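PDB 3TQK: phospho-2-dehydro-3-deoxyheptonate aldolase from Francisella tularensis, which probably condenses phosphoenolpyruvate with D-erythrose 4-phosphate to give 3-deoxy-D-arabino-heptulosonate 7-phosphate, the first step of chorismate biosynthesis. Local coordinates for residues Leu153-Glu165 with Ala178-Val192. Sequence-based numbering, arbitrary orientation.
Sequences LITWGAIGARTVE and ASIGFKNATNGDVQV
The shortest hydrogen bond between the two segments runs from G157 N to S179 O, at 2.8 Å. It is nearly straight, 165° at the hydrogen. G157 O then takes G181 N at 2.9 Å, I159 N donates to G181 O, and K183 N donates to I159 O. At the start of the pair, S179 N gives only a weak bond to T155 O. These bonds pair strands 156-159 and 179-183 in parallel. The two are neighbours in the eight-stranded TIM barrel, joined by helix 167-173 in a beta-alpha-beta unit.

W156 and A158 mark the face turned into the barrel, I159 and F182 the face turned toward the helices. The W156 side chain swings away from the backbone N (chi1 177°), which carries the indole across to the next strand. Its CD1 touches S179 CB, and W156 NE1 lies obliquely 3.9 Å from G181 N. W156 NE1 hydrogen-bonds H227 NE2. On the helix side I159 and F182 lie side by side and point the same way, with I159 CG1 3.7 Å from F182 CE2. Helix 191-200 covers F182.

Past the strands, V164 CG2 presses on K183 O. The V164 and V192 side chains cross at about a right angle, with V164 CG1 3.8 Å from V192 CG2. One water links A161 O to T186 N, taking the N-H and donating to the carbonyl. E165 OE2 hydrogen-bonds T186 OG1 of the second subunit, and T186 OG1 bonds E165 OE2 of that subunit, so this end also forms part of the dimer interface. K183 packs CB on A161 N at 3.5 Å. Backbone bonds and apolar packing thus fix the strands, while the salt bridge from K183 NZ to D263 places the lysine beside the manganese ligand H266.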
loop_
_atom_site.group_PDB
_atom_site.type_symbol
_atom_site.label_atom_id
_atom_site.label_comp_id
_atom_site.label_asym_id
_atom_site.label_seq_id
_atom_site.Cartn_x
_atom_site.Cartn_y
_atom_site.Cartn_z
ATOM N N LEU A 153 -10.765 -7.776 -18.889
ATOM C CA LEU A 153 -11.650 -8.927 -18.656
ATOM C C LEU A 153 -12.392 -8.805 -17.312
ATOM O O LEU A 153 -13.212 -9.652 -16.964
ATOM C CB LEU A 153 -10.827 -10.209 -18.670
ATOM C CG LEU A 153 -10.232 -10.597 -20.022
ATOM C CD1 LEU A 153 -9.092 -11.592 -19.843
ATOM C CD2 LEU A 153 -11.310 -11.150 -20.947
ATOM N N ILE A 154 -12.108 -7.730 -16.576
ATOM C CA ILE A 154 -12.663 -7.508 -15.238
ATOM C C ILE A 154 -13.805 -6.485 -15.297
ATOM O O ILE A 154 -13.645 -5.372 -15.837
ATOM C CB ILE A 154 -11.578 -7.011 -14.280
ATOM C CG1 ILE A 154 -10.520 -8.101 -14.092
ATOM C CG2 ILE A 154 -12.165 -6.578 -12.923
ATOM C CD1 ILE A 154 -11.074 -9.427 -13.639
ATOM N N THR A 155 -14.950 -6.901 -14.748
ATOM C CA THR A 155 -16.150 -6.078 -14.632
ATOM C C THR A 155 -16.118 -5.198 -13.384
ATOM O O THR A 155 -16.510 -4.038 -13.422
ATOM C CB THR A 155 -17.377 -6.967 -14.544
ATOM O OG1 THR A 155 -17.593 -7.597 -15.816
ATOM C CG2 THR A 155 -18.630 -6.148 -14.121
ATOM N N TRP A 156 -15.657 -5.779 -12.285
ATOM C CA TRP A 156 -15.642 -5.128 -10.991
ATOM C C TRP A 156 -14.383 -5.555 -10.269
ATOM O O TRP A 156 -14.052 -6.732 -10.261
ATOM C CB TRP A 156 -16.840 -5.579 -10.166
ATOM C CG TRP A 156 -16.884 -5.034 -8.787
ATOM C CD1 TRP A 156 -17.525 -3.905 -8.382
ATOM C CD2 TRP A 156 -16.299 -5.602 -7.620
ATOM N NE1 TRP A 156 -17.359 -3.727 -7.042
ATOM C CE2 TRP A 156 -16.616 -4.762 -6.548
ATOM C CE3 TRP A 156 -15.520 -6.737 -7.379
ATOM C CZ2 TRP A 156 -16.189 -5.014 -5.256
ATOM C CZ3 TRP A 156 -15.104 -6.990 -6.095
ATOM C CH2 TRP A 156 -15.434 -6.131 -5.049
ATOM N N GLY A 157 -13.689 -4.608 -9.657
ATOM C CA GLY A 157 -12.455 -4.923 -8.938
ATOM C C GLY A 157 -12.448 -4.378 -7.540
ATOM O O GLY A 157 -13.275 -3.549 -7.202
ATOM N N ALA A 158 -11.490 -4.825 -6.734
ATOM C CA ALA A 158 -11.384 -4.384 -5.352
ATOM C C ALA A 158 -9.988 -3.911 -5.006
ATOM O O ALA A 158 -9.000 -4.447 -5.521
ATOM C CB ALA A 158 -11.782 -5.505 -4.412
ATOM N N ILE A 159 -9.925 -2.912 -4.118
ATOM C CA ILE A 159 -8.710 -2.567 -3.402
ATOM C C ILE A 159 -8.877 -3.139 -2.006
ATOM O O ILE A 159 -9.882 -2.879 -1.336
ATOM C CB ILE A 159 -8.499 -1.049 -3.337
ATOM C CG1 ILE A 159 -8.451 -0.455 -4.754
ATOM C CG2 ILE A 159 -7.212 -0.705 -2.575
ATOM C CD1 ILE A 159 -7.368 -1.079 -5.643
ATOM N N GLY A 160 -7.900 -3.928 -1.566
ATOM C CA GLY A 160 -8.009 -4.654 -0.298
ATOM C C GLY A 160 -7.860 -3.775 0.922
ATOM O O GLY A 160 -7.443 -2.620 0.820
ATOM N N ALA A 161 -8.215 -4.320 2.079
ATOM C CA ALA A 161 -8.152 -3.593 3.340
ATOM C C ALA A 161 -6.741 -3.092 3.650
ATOM O O ALA A 161 -6.567 -2.042 4.270
ATOM C CB ALA A 161 -8.644 -4.484 4.486
ATOM N N ARG A 162 -5.744 -3.864 3.227
ATOM C CA ARG A 162 -4.362 -3.574 3.536
ATOM C C ARG A 162 -3.740 -2.475 2.667
ATOM O O ARG A 162 -2.667 -1.960 3.019
ATOM C CB ARG A 162 -3.536 -4.860 3.454
ATOM C CG ARG A 162 -3.751 -5.752 4.666
ATOM C CD ARG A 162 -2.991 -7.047 4.607
ATOM N NE ARG A 162 -1.566 -6.865 4.299
ATOM C CZ ARG A 162 -0.631 -7.798 4.476
ATOM N NH1 ARG A 162 -0.948 -8.987 4.987
ATOM N NH2 ARG A 162 0.638 -7.537 4.160
ATOM N N THR A 163 -4.402 -2.123 1.555
ATOM C CA THR A 163 -3.889 -1.111 0.632
ATOM C C THR A 163 -4.843 0.084 0.450
ATOM O O THR A 163 -4.640 0.905 -0.444
ATOM C CB THR A 163 -3.552 -1.736 -0.728
ATOM O OG1 THR A 163 -4.618 -2.588 -1.138
ATOM C CG2 THR A 163 -2.276 -2.562 -0.632
ATOM N N VAL A 164 -5.834 0.205 1.338
ATOM C CA VAL A 164 -6.868 1.224 1.219
ATOM C C VAL A 164 -6.321 2.635 1.474
ATOM O O VAL A 164 -6.843 3.604 0.931
ATOM C CB VAL A 164 -8.075 0.943 2.176
ATOM C CG1 VAL A 164 -7.676 1.131 3.624
ATOM C CG2 VAL A 164 -9.261 1.855 1.824
ATOM N N GLU A 165 -5.272 2.735 2.291
ATOM C CA GLU A 165 -4.578 3.996 2.512
ATOM C C GLU A 165 -3.417 4.194 1.543
ATOM O O GLU A 165 -2.675 5.163 1.663
ATOM C CB GLU A 165 -4.037 4.068 3.925
ATOM C CG GLU A 165 -5.070 4.250 5.015
ATOM C CD GLU A 165 -4.413 4.335 6.375
ATOM O OE1 GLU A 165 -4.022 3.267 6.890
ATOM O OE2 GLU A 165 -4.275 5.456 6.913
ATOM N N ALA A 178 -12.975 -0.772 -14.921
ATOM C CA ALA A 178 -13.882 -1.503 -14.040
ATOM C C ALA A 178 -14.416 -0.605 -12.925
ATOM O O ALA A 178 -13.772 0.360 -12.535
ATOM C CB ALA A 178 -13.160 -2.705 -13.428
ATOM N N SER A 179 -15.601 -0.923 -12.424
ATOM C CA SER A 179 -16.038 -0.366 -11.153
ATOM C C SER A 179 -15.113 -0.919 -10.061
ATOM O O SER A 179 -14.592 -2.026 -10.199
ATOM C CB SER A 179 -17.491 -0.741 -10.872
ATOM O OG SER A 179 -18.366 -0.082 -11.761
ATOM N N ILE A 180 -14.908 -0.150 -8.995
ATOM C CA ILE A 180 -13.962 -0.520 -7.952
ATOM C C ILE A 180 -14.559 -0.318 -6.561
ATOM O O ILE A 180 -15.047 0.752 -6.253
ATOM C CB ILE A 180 -12.678 0.321 -8.022
ATOM C CG1 ILE A 180 -11.994 0.180 -9.378
ATOM C CG2 ILE A 180 -11.709 -0.077 -6.905
ATOM C CD1 ILE A 180 -11.499 -1.232 -9.663
ATOM N N GLY A 181 -14.501 -1.349 -5.729
ATOM C CA GLY A 181 -14.817 -1.228 -4.324
ATOM C C GLY A 181 -13.545 -1.172 -3.486
ATOM O O GLY A 181 -12.554 -1.844 -3.801
ATOM N N PHE A 182 -13.577 -0.360 -2.425
ATOM C CA PHE A 182 -12.455 -0.188 -1.506
ATOM C C PHE A 182 -12.852 -0.705 -0.135
ATOM O O PHE A 182 -13.798 -0.201 0.484
ATOM C CB PHE A 182 -12.100 1.292 -1.348
ATOM C CG PHE A 182 -11.551 1.939 -2.592
ATOM C CD1 PHE A 182 -12.384 2.289 -3.638
ATOM C CD2 PHE A 182 -10.201 2.235 -2.700
ATOM C CE1 PHE A 182 -11.878 2.911 -4.786
ATOM C CE2 PHE A 182 -9.696 2.870 -3.851
ATOM C CZ PHE A 182 -10.535 3.202 -4.880
ATOM N N LYS A 183 -12.109 -1.682 0.362
ATOM C CA LYS A 183 -12.399 -2.275 1.658
ATOM C C LYS A 183 -12.031 -1.326 2.795
ATOM O O LYS A 183 -11.077 -0.561 2.683
ATOM C CB LYS A 183 -11.665 -3.612 1.791
ATOM C CG LYS A 183 -12.241 -4.684 0.863
ATOM C CD LYS A 183 -11.914 -6.101 1.297
ATOM C CE LYS A 183 -13.123 -7.023 1.129
ATOM N NZ LYS A 183 -12.881 -8.384 1.696
ATOM N N ASN A 184 -12.794 -1.346 3.882
ATOM C CA ASN A 184 -12.401 -0.577 5.051
ATOM C C ASN A 184 -11.122 -1.171 5.617
ATOM O O ASN A 184 -10.703 -2.253 5.207
ATOM C CB ASN A 184 -13.523 -0.470 6.081
ATOM C CG ASN A 184 -13.838 -1.777 6.771
ATOM O OD1 ASN A 184 -13.068 -2.256 7.604
ATOM N ND2 ASN A 184 -15.006 -2.327 6.476
ATOM N N ALA A 185 -10.474 -0.436 6.506
ATOM C CA ALA A 185 -9.167 -0.830 7.023
ATOM C C ALA A 185 -9.237 -2.071 7.920
ATOM O O ALA A 185 -10.292 -2.386 8.482
ATOM C CB ALA A 185 -8.531 0.344 7.780
ATOM N N THR A 186 -8.100 -2.755 8.081
ATOM C CA THR A 186 -8.061 -3.977 8.893
ATOM C C THR A 186 -8.498 -3.716 10.340
ATOM O O THR A 186 -9.045 -4.603 10.989
ATOM C CB THR A 186 -6.676 -4.663 8.856
ATOM O OG1 THR A 186 -5.682 -3.800 9.418
ATOM C CG2 THR A 186 -6.282 -5.032 7.423
ATOM N N ASN A 187 -8.275 -2.494 10.829
ATOM C CA ASN A 187 -8.723 -2.078 12.173
ATOM C C ASN A 187 -10.224 -1.770 12.278
ATOM O O ASN A 187 -10.755 -1.625 13.380
ATOM C CB ASN A 187 -7.934 -0.846 12.640
ATOM C CG ASN A 187 -8.095 0.332 11.702
ATOM O OD1 ASN A 187 -9.205 0.739 11.395
ATOM N ND2 ASN A 187 -6.989 0.837 11.187
ATOM N N GLY A 188 -10.885 -1.627 11.136
ATOM C CA GLY A 188 -12.316 -1.338 11.081
ATOM C C GLY A 188 -12.668 0.050 10.565
ATOM O O GLY A 188 -13.842 0.341 10.380
ATOM N N ASP A 189 -11.664 0.898 10.315
ATOM C CA ASP A 189 -11.897 2.306 9.944
ATOM C C ASP A 189 -12.522 2.431 8.553
ATOM O O ASP A 189 -11.922 2.036 7.565
ATOM C CB ASP A 189 -10.590 3.124 10.002
ATOM C CG ASP A 189 -10.837 4.635 10.005
ATOM O OD1 ASP A 189 -11.366 5.174 9.022
ATOM O OD2 ASP A 189 -10.503 5.301 11.004
ATOM N N VAL A 190 -13.716 3.015 8.497
ATOM C CA VAL A 190 -14.460 3.212 7.250
ATOM C C VAL A 190 -14.103 4.546 6.591
ATOM O O VAL A 190 -14.190 4.690 5.368
ATOM C CB VAL A 190 -15.974 3.154 7.515
ATOM C CG1 VAL A 190 -16.778 3.495 6.245
ATOM C CG2 VAL A 190 -16.354 1.784 8.065
ATOM N N GLN A 191 -13.673 5.513 7.391
ATOM C CA GLN A 191 -13.344 6.833 6.860
ATOM C C GLN A 191 -12.260 6.743 5.793
ATOM O O GLN A 191 -12.376 7.377 4.743
ATOM C CB GLN A 191 -12.922 7.804 7.972
ATOM C CG GLN A 191 -12.693 9.242 7.493
ATOM C CD GLN A 191 -13.952 9.874 6.914
ATOM O OE1 GLN A 191 -14.952 10.039 7.612
ATOM N NE2 GLN A 191 -13.910 10.225 5.634
ATOM N N VAL A 192 -11.217 5.949 6.056
ATOM C CA VAL A 192 -10.142 5.789 5.086
ATOM C C VAL A 192 -10.630 5.212 3.767
ATOM O O VAL A 192 -10.098 5.564 2.723
ATOM C CB VAL A 192 -8.953 4.967 5.639
ATOM C CG1 VAL A 192 -8.338 5.706 6.816
ATOM C CG2 VAL A 192 -9.371 3.557 6.037
HETATM O O HOH W 1 -5.764 -1.310 6.770
#